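Local coordinates for putative peptide ABC-transport system periplasmic peptide-binding protein (Campylobacter jejuni, PDB 4OEV), which binds nickel(II), here together with oxalate, outside the cytoplasmic membrane and probably delivers it to an ABC-type importer, at residues Phe165-Trp168 and Val174-Lys177; Ala314-Asn319 and Phe324-Lys329; Tyr279-Val282 and Leu287-Ser290; Ser109-Ile112 and Val118-Thr121. One frame throughout, in Å; residues are numbered along the deposited sequence.

Interaction 1 (Phe165-Trp168 and Val174-Lys177)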
loop_
_atom_site.group_PDB
_atom_site.type_symbol
_atom_site.label_atom_id
_atom_site.label_comp_id
_atom_site.label_asym_id
_atom_site.label_seq_id
_atom_site.Cartn_x
_atom_site.Cartn_y
_atom_site.Cartn_z
ATOM N N PHE A 165 -11.254 8.466 -19.021
ATOM C CA PHE A 165 -12.236 7.447 -18.618
ATOM C C PHE A 165 -13.262 7.222 -19.735
ATOM O O PHE A 165 -13.819 8.186 -20.266
ATOM C CB PHE A 165 -12.949 7.858 -17.309
ATOM C CG PHE A 165 -14.092 6.953 -16.924
ATOM C CD1 PHE A 165 -13.866 5.797 -16.190
ATOM C CD2 PHE A 165 -15.396 7.261 -17.291
ATOM C CE1 PHE A 165 -14.922 4.966 -15.840
ATOM C CE2 PHE A 165 -16.453 6.432 -16.947
ATOM C CZ PHE A 165 -16.214 5.287 -16.232
ATOM N N VAL A 166 -13.508 5.962 -20.094
ATOM C CA VAL A 166 -14.529 5.612 -21.092
ATOM C C VAL A 166 -15.780 4.948 -20.505
ATOM O O VAL A 166 -16.885 5.443 -20.669
ATOM C CB VAL A 166 -13.981 4.672 -22.173
ATOM C CG1 VAL A 166 -15.088 4.337 -23.132
ATOM C CG2 VAL A 166 -12.825 5.316 -22.903
ATOM N N LYS A 167 -15.625 3.783 -19.889
ATOM C CA LYS A 167 -16.766 3.159 -19.241
ATOM C C LYS A 167 -16.316 2.168 -18.191
ATOM O O LYS A 167 -15.132 1.839 -18.084
ATOM C CB LYS A 167 -17.666 2.466 -20.255
ATOM C CG LYS A 167 -17.103 1.207 -20.880
ATOM C CD LYS A 167 -18.231 0.498 -21.624
ATOM C CE LYS A 167 -17.731 -0.726 -22.377
ATOM N NZ LYS A 167 -18.820 -1.489 -23.066
ATOM N N TRP A 168 -17.278 1.675 -17.430
ATOM C CA TRP A 168 -16.950 0.858 -16.278
ATOM C C TRP A 168 -18.012 -0.201 -16.098
ATOM O O TRP A 168 -19.171 0.110 -15.875
ATOM C CB TRP A 168 -16.838 1.762 -15.052
ATOM C CG TRP A 168 -16.458 1.144 -13.751
ATOM C CD1 TRP A 168 -16.221 -0.181 -13.477
ATOM C CD2 TRP A 168 -16.275 1.850 -12.524
ATOM N NE1 TRP A 168 -15.902 -0.334 -12.140
ATOM C CE2 TRP A 168 -15.926 0.895 -11.535
ATOM C CE3 TRP A 168 -16.368 3.205 -12.164
ATOM C CZ2 TRP A 168 -15.671 1.247 -10.206
ATOM C CZ3 TRP A 168 -16.112 3.562 -10.853
ATOM C CH2 TRP A 168 -15.770 2.572 -9.873
ATOM N N VAL A 174 -12.542 -1.507 -15.936
ATOM C CA VAL A 174 -12.722 -0.097 -16.288
ATOM C C VAL A 174 -11.995 0.065 -17.607
ATOM O O VAL A 174 -10.919 -0.512 -17.768
ATOM C CB VAL A 174 -12.152 0.877 -15.214
ATOM C CG1 VAL A 174 -12.624 2.297 -15.459
ATOM C CG2 VAL A 174 -12.534 0.430 -13.775
ATOM N N GLU A 175 -12.598 0.778 -18.561
ATOM C CA GLU A 175 -11.996 0.998 -19.878
ATOM C C GLU A 175 -11.617 2.475 -20.095
ATOM O O GLU A 175 -12.388 3.381 -19.766
ATOM C CB GLU A 175 -12.936 0.533 -20.991
ATOM C CG GLU A 175 -12.430 0.907 -22.410
ATOM C CD GLU A 175 -13.431 0.564 -23.497
ATOM O OE1 GLU A 175 -14.370 -0.199 -23.165
ATOM O OE2 GLU A 175 -13.280 1.049 -24.668
ATOM N N PHE A 176 -10.423 2.699 -20.643
ATOM C CA PHE A 176 -9.892 4.032 -20.885
ATOM C C PHE A 176 -9.489 4.212 -22.334
ATOM O O PHE A 176 -9.296 3.231 -23.052
ATOM C CB PHE A 176 -8.667 4.298 -20.024
ATOM C CG PHE A 176 -8.898 4.044 -18.564
ATOM C CD1 PHE A 176 -8.700 2.779 -18.020
ATOM C CD2 PHE A 176 -9.341 5.068 -17.737
ATOM C CE1 PHE A 176 -8.919 2.542 -16.656
ATOM C CE2 PHE A 176 -9.564 4.821 -16.352
ATOM C CZ PHE A 176 -9.359 3.560 -15.832
ATOM N N LYS A 177 -9.340 5.469 -22.741
ATOM C CA LYS A 177 -8.710 5.780 -24.023
ATOM C C LYS A 177 -7.627 6.829 -23.805
ATOM O O LYS A 177 -7.671 7.594 -22.823
ATOM C CB LYS A 177 -9.752 6.195 -25.066
ATOM C CG LYS A 177 -10.550 7.476 -24.777
ATOM C CD LYS A 177 -11.464 7.823 -25.994
ATOM C CE LYS A 177 -12.333 9.071 -25.742
ATOM N NZ LYS A 177 -13.094 9.527 -26.979
#

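Interaction 2 (Ala314-Asn319 and Phe324-Lys329)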
loop_
_atom_site.group_PDB
_atom_site.type_symbol
_atom_site.label_atom_id
_atom_site.label_comp_id
_atom_site.label_asym_id
_atom_site.label_seq_id
_atom_site.Cartn_x
_atom_site.Cartn_y
_atom_site.Cartn_z
ATOM N N ALA A 314 3.714 -16.463 31.359
ATOM C CA ALA A 314 2.465 -15.717 31.270
ATOM C C ALA A 314 1.353 -16.427 32.002
ATOM O O ALA A 314 0.217 -15.966 32.018
ATOM C CB ALA A 314 2.064 -15.439 29.781
ATOM N N GLY A 315 1.690 -17.552 32.608
ATOM C CA GLY A 315 0.776 -18.275 33.478
ATOM C C GLY A 315 0.094 -19.468 32.838
ATOM O O GLY A 315 -0.755 -20.083 33.474
ATOM N N PHE A 316 0.480 -19.798 31.602
ATOM C CA PHE A 316 -0.094 -20.951 30.895
ATOM C C PHE A 316 0.624 -22.251 31.267
ATOM O O PHE A 316 1.791 -22.253 31.683
ATOM C CB PHE A 316 -0.060 -20.739 29.357
ATOM C CG PHE A 316 -0.974 -19.658 28.868
ATOM C CD1 PHE A 316 -0.542 -18.322 28.762
ATOM C CD2 PHE A 316 -2.279 -19.963 28.504
ATOM C CE1 PHE A 316 -1.376 -17.334 28.334
ATOM C CE2 PHE A 316 -3.140 -18.945 28.042
ATOM C CZ PHE A 316 -2.682 -17.634 27.971
ATOM N N LYS A 317 -0.085 -23.369 31.148
ATOM C CA LYS A 317 0.510 -24.678 31.451
ATOM C C LYS A 317 0.016 -25.678 30.424
ATOM O O LYS A 317 -1.169 -25.664 30.113
ATOM C CB LYS A 317 0.129 -25.125 32.876
ATOM C CG LYS A 317 0.560 -26.575 33.223
ATOM C CD LYS A 317 0.085 -26.966 34.657
ATOM C CE LYS A 317 -0.068 -28.490 34.805
ATOM N NZ LYS A 317 -1.094 -29.081 33.867
ATOM N N LYS A 318 0.900 -26.500 29.859
ATOM C CA LYS A 318 0.474 -27.540 28.912
ATOM C C LYS A 318 -0.480 -28.539 29.558
ATOM O O LYS A 318 -0.175 -29.108 30.600
ATOM C CB LYS A 318 1.685 -28.269 28.329
ATOM C CG LYS A 318 2.320 -27.518 27.150
ATOM C CD LYS A 318 3.272 -28.399 26.377
ATOM C CE LYS A 318 4.088 -27.610 25.372
ATOM N NZ LYS A 318 4.665 -28.561 24.354
ATOM N N ASN A 319 -1.659 -28.722 28.979
ATOM C CA ASN A 319 -2.581 -29.659 29.605
ATOM C C ASN A 319 -2.231 -31.097 29.145
ATOM O O ASN A 319 -1.193 -31.296 28.515
ATOM C CB ASN A 319 -4.045 -29.294 29.308
ATOM C CG ASN A 319 -4.363 -29.267 27.832
ATOM O OD1 ASN A 319 -3.665 -29.871 27.018
ATOM N ND2 ASN A 319 -5.411 -28.505 27.464
ATOM N N PHE A 324 -1.245 -25.466 25.712
ATOM C CA PHE A 324 -1.156 -24.483 26.768
ATOM C C PHE A 324 -2.545 -24.018 27.180
ATOM O O PHE A 324 -3.416 -23.712 26.349
ATOM C CB PHE A 324 -0.293 -23.284 26.328
ATOM C CG PHE A 324 1.172 -23.488 26.596
ATOM C CD1 PHE A 324 1.642 -23.519 27.894
ATOM C CD2 PHE A 324 2.071 -23.667 25.554
ATOM C CE1 PHE A 324 2.984 -23.709 28.147
ATOM C CE2 PHE A 324 3.417 -23.877 25.800
ATOM C CZ PHE A 324 3.876 -23.889 27.088
ATOM N N GLU A 325 -2.711 -23.909 28.488
ATOM C CA GLU A 325 -4.003 -23.646 29.088
ATOM C C GLU A 325 -3.812 -22.734 30.292
ATOM O O GLU A 325 -2.843 -22.882 31.061
ATOM C CB GLU A 325 -4.627 -24.986 29.514
ATOM C CG GLU A 325 -6.106 -24.952 29.884
ATOM C CD GLU A 325 -6.602 -26.318 30.330
ATOM O OE1 GLU A 325 -6.841 -26.468 31.537
ATOM O OE2 GLU A 325 -6.760 -27.232 29.470
ATOM N N LYS A 326 -4.766 -21.832 30.490
ATOM C CA LYS A 326 -4.766 -21.009 31.690
ATOM C C LYS A 326 -6.187 -20.815 32.181
ATOM O O LYS A 326 -7.070 -20.439 31.404
ATOM C CB LYS A 326 -4.101 -19.666 31.426
ATOM C CG LYS A 326 -4.241 -18.703 32.623
ATOM C CD LYS A 326 -3.182 -17.649 32.599
ATOM C CE LYS A 326 -3.519 -16.572 31.688
ATOM N NZ LYS A 326 -2.584 -15.433 31.958
ATOM N N ASP A 327 -6.394 -21.091 33.468
ATOM C CA ASP A 327 -7.693 -20.907 34.088
ATOM C C ASP A 327 -8.798 -21.617 33.308
ATOM O O ASP A 327 -9.847 -21.028 33.022
ATOM C CB ASP A 327 -7.991 -19.398 34.204
ATOM C CG ASP A 327 -7.045 -18.697 35.180
ATOM O OD1 ASP A 327 -6.669 -19.343 36.198
ATOM O OD2 ASP A 327 -6.674 -17.519 34.932
ATOM N N GLY A 328 -8.527 -22.867 32.913
ATOM C CA GLY A 328 -9.517 -23.656 32.220
ATOM C C GLY A 328 -9.676 -23.332 30.740
ATOM O O GLY A 328 -10.510 -23.961 30.093
ATOM N N LYS A 329 -8.915 -22.372 30.196
ATOM C CA LYS A 329 -9.025 -22.013 28.764
ATOM C C LYS A 329 -7.755 -22.315 27.994
ATOM O O LYS A 329 -6.697 -21.815 28.348
ATOM C CB LYS A 329 -9.329 -20.513 28.580
ATOM C CG LYS A 329 -10.641 -20.042 29.164
ATOM C CD LYS A 329 -10.608 -18.506 29.265
ATOM C CE LYS A 329 -11.976 -17.907 29.539
ATOM N NZ LYS A 329 -11.869 -16.397 29.599
HETATM O O HOH W 1 -1.820 -22.407 34.352
#

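Interaction 3 (Tyr279-Val282 and Leu287-Ser290)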
loop_
_atom_site.group_PDB
_atom_site.type_symbol
_atom_site.label_atom_id
_atom_site.label_comp_id
_atom_site.label_asym_id
_atom_site.label_seq_id
_atom_site.Cartn_x
_atom_site.Cartn_y
_atom_site.Cartn_z
ATOM N N TYR A 279 11.869 -15.566 -3.732
ATOM C CA TYR A 279 11.187 -14.394 -4.271
ATOM C C TYR A 279 10.796 -13.498 -3.102
ATOM O O TYR A 279 9.789 -12.770 -3.145
ATOM C CB TYR A 279 9.959 -14.806 -5.063
ATOM C CG TYR A 279 10.041 -14.421 -6.515
ATOM C CD1 TYR A 279 9.430 -13.254 -6.966
ATOM C CD2 TYR A 279 10.724 -15.210 -7.434
ATOM C CE1 TYR A 279 9.493 -12.873 -8.298
ATOM C CE2 TYR A 279 10.793 -14.842 -8.789
ATOM C CZ TYR A 279 10.174 -13.660 -9.207
ATOM O OH TYR A 279 10.219 -13.265 -10.530
ATOM N N ALA A 280 11.595 -13.558 -2.041
ATOM C CA ALA A 280 11.265 -12.856 -0.792
ATOM C C ALA A 280 12.485 -12.773 0.123
ATOM O O ALA A 280 13.458 -13.504 -0.074
ATOM C CB ALA A 280 10.119 -13.555 -0.090
ATOM N N PHE A 281 12.439 -11.893 1.118
ATOM C CA PHE A 281 13.461 -11.921 2.145
ATOM C C PHE A 281 12.752 -11.792 3.496
ATOM O O PHE A 281 11.624 -11.279 3.574
ATOM C CB PHE A 281 14.585 -10.858 1.925
ATOM C CG PHE A 281 14.231 -9.400 2.258
ATOM C CD1 PHE A 281 14.247 -8.923 3.581
ATOM C CD2 PHE A 281 14.032 -8.458 1.222
ATOM C CE1 PHE A 281 13.964 -7.560 3.862
ATOM C CE2 PHE A 281 13.768 -7.103 1.482
ATOM C CZ PHE A 281 13.729 -6.647 2.793
ATOM N N VAL A 282 13.371 -12.360 4.531
ATOM C CA VAL A 282 12.771 -12.336 5.874
ATOM C C VAL A 282 12.548 -10.890 6.339
ATOM O O VAL A 282 13.463 -10.071 6.223
ATOM C CB VAL A 282 13.636 -13.062 6.900
ATOM C CG1 VAL A 282 12.978 -12.947 8.304
ATOM C CG2 VAL A 282 13.845 -14.541 6.477
ATOM N N LEU A 287 10.053 -1.001 7.705
ATOM C CA LEU A 287 10.774 0.014 6.945
ATOM C C LEU A 287 12.118 -0.465 6.402
ATOM O O LEU A 287 13.049 0.337 6.267
ATOM C CB LEU A 287 10.975 1.264 7.827
ATOM C CG LEU A 287 9.730 2.069 8.179
ATOM C CD1 LEU A 287 10.054 3.099 9.219
ATOM C CD2 LEU A 287 9.168 2.759 6.938
ATOM N N GLU A 288 12.216 -1.758 6.045
ATOM C CA GLU A 288 13.512 -2.370 5.672
ATOM C C GLU A 288 13.963 -2.118 4.220
ATOM O O GLU A 288 15.046 -2.577 3.789
ATOM C CB GLU A 288 13.455 -3.873 5.941
ATOM C CG GLU A 288 13.293 -4.143 7.450
ATOM C CD GLU A 288 13.506 -5.595 7.812
ATOM O OE1 GLU A 288 12.488 -6.268 8.131
ATOM O OE2 GLU A 288 14.665 -6.046 7.761
ATOM N N ARG A 289 13.140 -1.392 3.476
ATOM C CA ARG A 289 13.555 -0.912 2.163
ATOM C C ARG A 289 13.578 0.617 2.132
ATOM O O ARG A 289 13.742 1.224 1.056
ATOM C CB ARG A 289 12.635 -1.438 1.061
ATOM C CG ARG A 289 12.917 -2.899 0.692
ATOM C CD ARG A 289 12.822 -3.081 -0.812
ATOM N NE ARG A 289 12.857 -4.500 -1.147
ATOM C CZ ARG A 289 13.937 -5.136 -1.587
ATOM N NH1 ARG A 289 15.068 -4.461 -1.782
ATOM N NH2 ARG A 289 13.881 -6.443 -1.856
ATOM N N SER A 290 13.537 1.210 3.316
ATOM C CA SER A 290 13.579 2.676 3.482
ATOM C C SER A 290 14.928 3.247 3.907
ATOM O O SER A 290 15.724 2.548 4.542
ATOM C CB SER A 290 12.563 3.082 4.530
ATOM O OG SER A 290 12.640 4.487 4.734
HETATM O O HOH W 2 15.226 -8.491 8.511
#

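Interaction 4 (Ser109-Ile112 and Val118-Thr121)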
loop_
_atom_site.group_PDB
_atom_site.type_symbol
_atom_site.label_atom_id
_atom_site.label_comp_id
_atom_site.label_asym_id
_atom_site.label_seq_id
_atom_site.Cartn_x
_atom_site.Cartn_y
_atom_site.Cartn_z
ATOM N N SER A 109 -2.430 27.256 5.265
ATOM C CA SER A 109 -2.998 28.118 4.239
ATOM C C SER A 109 -2.405 27.815 2.867
ATOM O O SER A 109 -1.224 27.424 2.763
ATOM C CB SER A 109 -2.737 29.594 4.561
ATOM O OG SER A 109 -1.332 29.817 4.575
ATOM N N VAL A 110 -3.233 28.003 1.842
ATOM C CA VAL A 110 -2.826 27.911 0.432
ATOM C C VAL A 110 -3.128 29.249 -0.259
ATOM O O VAL A 110 -4.293 29.625 -0.381
ATOM C CB VAL A 110 -3.563 26.819 -0.327
ATOM C CG1 VAL A 110 -3.073 26.745 -1.760
ATOM C CG2 VAL A 110 -3.420 25.438 0.411
ATOM N N GLU A 111 -2.083 29.963 -0.664
ATOM C CA GLU A 111 -2.243 31.310 -1.292
ATOM C C GLU A 111 -1.922 31.269 -2.789
ATOM O O GLU A 111 -0.788 30.962 -3.145
ATOM C CB GLU A 111 -1.307 32.335 -0.672
ATOM C CG GLU A 111 -1.418 32.675 0.802
ATOM C CD GLU A 111 -0.193 33.465 1.243
ATOM O OE1 GLU A 111 0.489 33.009 2.196
ATOM O OE2 GLU A 111 0.101 34.518 0.588
ATOM N N ILE A 112 -2.872 31.645 -3.645
ATOM C CA ILE A 112 -2.610 31.794 -5.078
ATOM C C ILE A 112 -1.984 33.180 -5.303
ATOM O O ILE A 112 -2.685 34.177 -5.136
ATOM C CB ILE A 112 -3.927 31.638 -5.885
ATOM C CG1 ILE A 112 -4.490 30.222 -5.678
ATOM C CG2 ILE A 112 -3.686 31.939 -7.373
ATOM C CD1 ILE A 112 -5.965 30.022 -6.066
ATOM N N VAL A 118 1.546 29.010 -6.307
ATOM C CA VAL A 118 0.819 28.890 -5.030
ATOM C C VAL A 118 1.849 28.908 -3.918
ATOM O O VAL A 118 3.003 28.521 -4.093
ATOM C CB VAL A 118 -0.100 27.651 -4.929
ATOM C CG1 VAL A 118 -1.165 27.698 -6.025
ATOM C CG2 VAL A 118 0.703 26.325 -4.938
ATOM N N LYS A 119 1.447 29.488 -2.796
ATOM C CA LYS A 119 2.295 29.584 -1.637
ATOM C C LYS A 119 1.567 28.811 -0.546
ATOM O O LYS A 119 0.545 29.274 -0.040
ATOM C CB LYS A 119 2.511 31.046 -1.245
ATOM C CG LYS A 119 3.490 31.300 -0.119
ATOM C CD LYS A 119 3.469 32.801 0.223
ATOM C CE LYS A 119 4.764 33.254 0.851
ATOM N NZ LYS A 119 5.009 32.448 2.086
ATOM N N ILE A 120 2.116 27.659 -0.182
ATOM C CA ILE A 120 1.504 26.788 0.814
ATOM C C ILE A 120 2.247 26.991 2.106
ATOM O O ILE A 120 3.468 26.898 2.149
ATOM C CB ILE A 120 1.570 25.297 0.388
ATOM C CG1 ILE A 120 0.952 25.114 -0.986
ATOM C CG2 ILE A 120 0.885 24.387 1.447
ATOM C CD1 ILE A 120 1.382 23.814 -1.680
ATOM N N THR A 121 1.510 27.302 3.165
ATOM C CA THR A 121 2.122 27.444 4.467
ATOM C C THR A 121 1.603 26.353 5.424
ATOM O O THR A 121 0.407 26.031 5.486
ATOM C CB THR A 121 1.875 28.861 5.083
ATOM O OG1 THR A 121 2.526 29.848 4.273
ATOM C CG2 THR A 121 2.432 28.929 6.485
HETATM O O HOH W 3 0.574 30.241 2.640
#

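Interaction 1 (Phe165-Trp168 and Val174-Lys177)
V174 packs tightly between two aromatic side chains, sending one methyl to each. Its CG2 sits over the face of the W168 indole, 3.8 Å from the centroid of the five-membered ring and 12° off the normal, a CH-pi contact. CG1, placed beside the carbonyl carbon by a first torsion of -167°, instead meets the edge of the F165 ring, with CE1 of F165 3.5 Å from CG1 of V174. F176 lies deeper, its CD2 3.8 Å from CA of F165, and its ring packs against L32 and V33 of helix 30-33. This is a beta hairpin, formed by strands 163-169 and 173-178 and interrupted by a classic beta bulge: V166 and K167 both face E175. The carbonyl of E175 therefore accepts two N-H groups, a short bond of 2.8 Å from V166 N to E175 O in the carbonyl plane and a longer one from K167 N that is tilted away from it. Within the bulge E175 N returns a bond to K167 O, almost linear at 177°. The other side of the strands is looser and bears the charged chains. K167 and E175 approach through CE and OE1, 3.5 Å apart, without their charged atoms meeting; the carboxylate is held instead by a salt bridge to R191. At the exposed end, V166 CG2 rests against CG of K177 at 3.7 Å.

Interaction 2 (Ala314-Asn319 and Phe324-Lys329)
K317 and E325 form an antiparallel hydrogen-bonded pair, in which K317 N donates to E325 O at 2.8 Å and E325 N donates back to K317 O, and K318 and F324 follow as the non-hydrogen-bonded pair. The side chains interleave on the face that carries K318 and F324. CG of K318 stands over the centre of the F324 ring, 3.8 Å from its centroid and 6° off the normal, while the F324 ring atom CD1 reaches CB of F316 at 3.6 Å. K326 lies across F316: CB of the lysine lies 3.5 Å from CD2 of F316, and CE passes over the ring face. A bend at chi3 (81°) carries the rest of the lysine back across that face, so that NZ of K326 donates to A314 O at 2.9 Å. On the side of K317 and E325, ND2 of N319 gives E325 OE2 a nearly straight bond of 2.7 Å and 174°, met on the anti side and somewhat out of the carboxylate plane. OD1 of the same amide accepts from the backbone N of D321 and N323 in the connecting loop, which fixes the amide's rotation. A water bonded to G315 O makes a weak second bond to E325 O. The positive phi of G315, with two bonds back into the last turn, ends helix 304-313 in a Schellman motif, from which the chain enters a short beta hairpin at the margin of a mixed sheet.

Interaction 3 (Tyr279-Val282 and Leu287-Ser290)
The ring of F281 and the guanidinium of R289 meet edge to face, with the ring supplying the edge and the guanidinium the face. CE2 of F281 lies 3.2 Å above the guanidinium plane, offset toward its rim, and the two planes are 79° apart. The closest approach is from CE2 of F281 to NH2 of R289, at 3.4 Å, with CZ of R289 almost as near to CE2 at 3.6 Å. Because the guanidinium comes to the ring's rim and not over its face, this is no cation-pi stack. E288, the neighbour of R289, also reaches the rim, its CB 4.2 Å from CZ of F281. The ring also meets that of Y459, nearly parallel to it. Y459 belongs to strand 454-467, with which strand 280-282 pairs in an antiparallel sheet, and its hydroxyl also takes the N-H of E288, so that one tyrosine touches both segments. The residues of 287-290 themselves form a type I beta turn, closed by S290 N to L287 O at 3.1 Å. The first torsion of F281, 76°, sets the ring between the backbone N and carbonyl carbon and directs it at this turn. A bend at chi2 (-140°) swings the arginine back toward the ring, and its NE makes a weak bond to S238 O. Further along, a water bridges the segments, donating to OE2 of E288 at 2.6 Å and to V282 O at 3.3 Å. The other carboxylate oxygen, OE1 of E288, accepts from the backbone N of both N284 and H285, which ties the glutamate to the intervening loop.

Interaction 4 (Ser109-Ile112 and Val118-Thr121)
S109 and T121 pair through both of their backbone groups, S109 N donating to T121 O at 3.1 Å and T121 N to S109 O at 2.8 Å. E111 and K119 repeat the arrangement, with E111 N to K119 O at 2.8 Å and K119 N to E111 O at 2.7 Å. The inward-facing donors and acceptors of these four residues are thus all satisfied across the strands. A single water lies above them on the face that carries the polar side chains. It is bonded to both hydroxyls, S109 OG and T121 OG1, and lies in bonding range of E111 OE1 and K119 O as well. T121 OG1 is beside its own backbone N (chi1 -65°), a rotation that brings the hydroxyl to the water. E111 and K119 run side by side, yet NZ of K119 stays 4.6 Å from OE1 of E111, short of a salt bridge; the aliphatic CD of K119 does the touching. On the opposite face V110, I112, V118 and I120 are apolar, and V110 and V118 pack against helix 81-92, whose K85 donates to V110 O. The result is a regular antiparallel beta hairpin at one edge of a four-stranded sheet.

Followed from the N terminus, the four contacts come strictly in series: none nests within another and none crosses. Interaction 4 is met first and closes the tight turn between strands 107-114 and 117-122. Interaction 1 does the same for strands 163-169 and 173-178, at the end of a mixed sheet that also includes strand 6-11. Interaction 3 closes a loop after strand 280-282 and links that strand to the chain leading toward helix 304-313. Interaction 2, last, joins the end of that helix to another sheet. No two touch: interactions 2 and 4 have centres 60 Å apart, on opposite sides of the chain's centre, whereas interaction 3 is the most central.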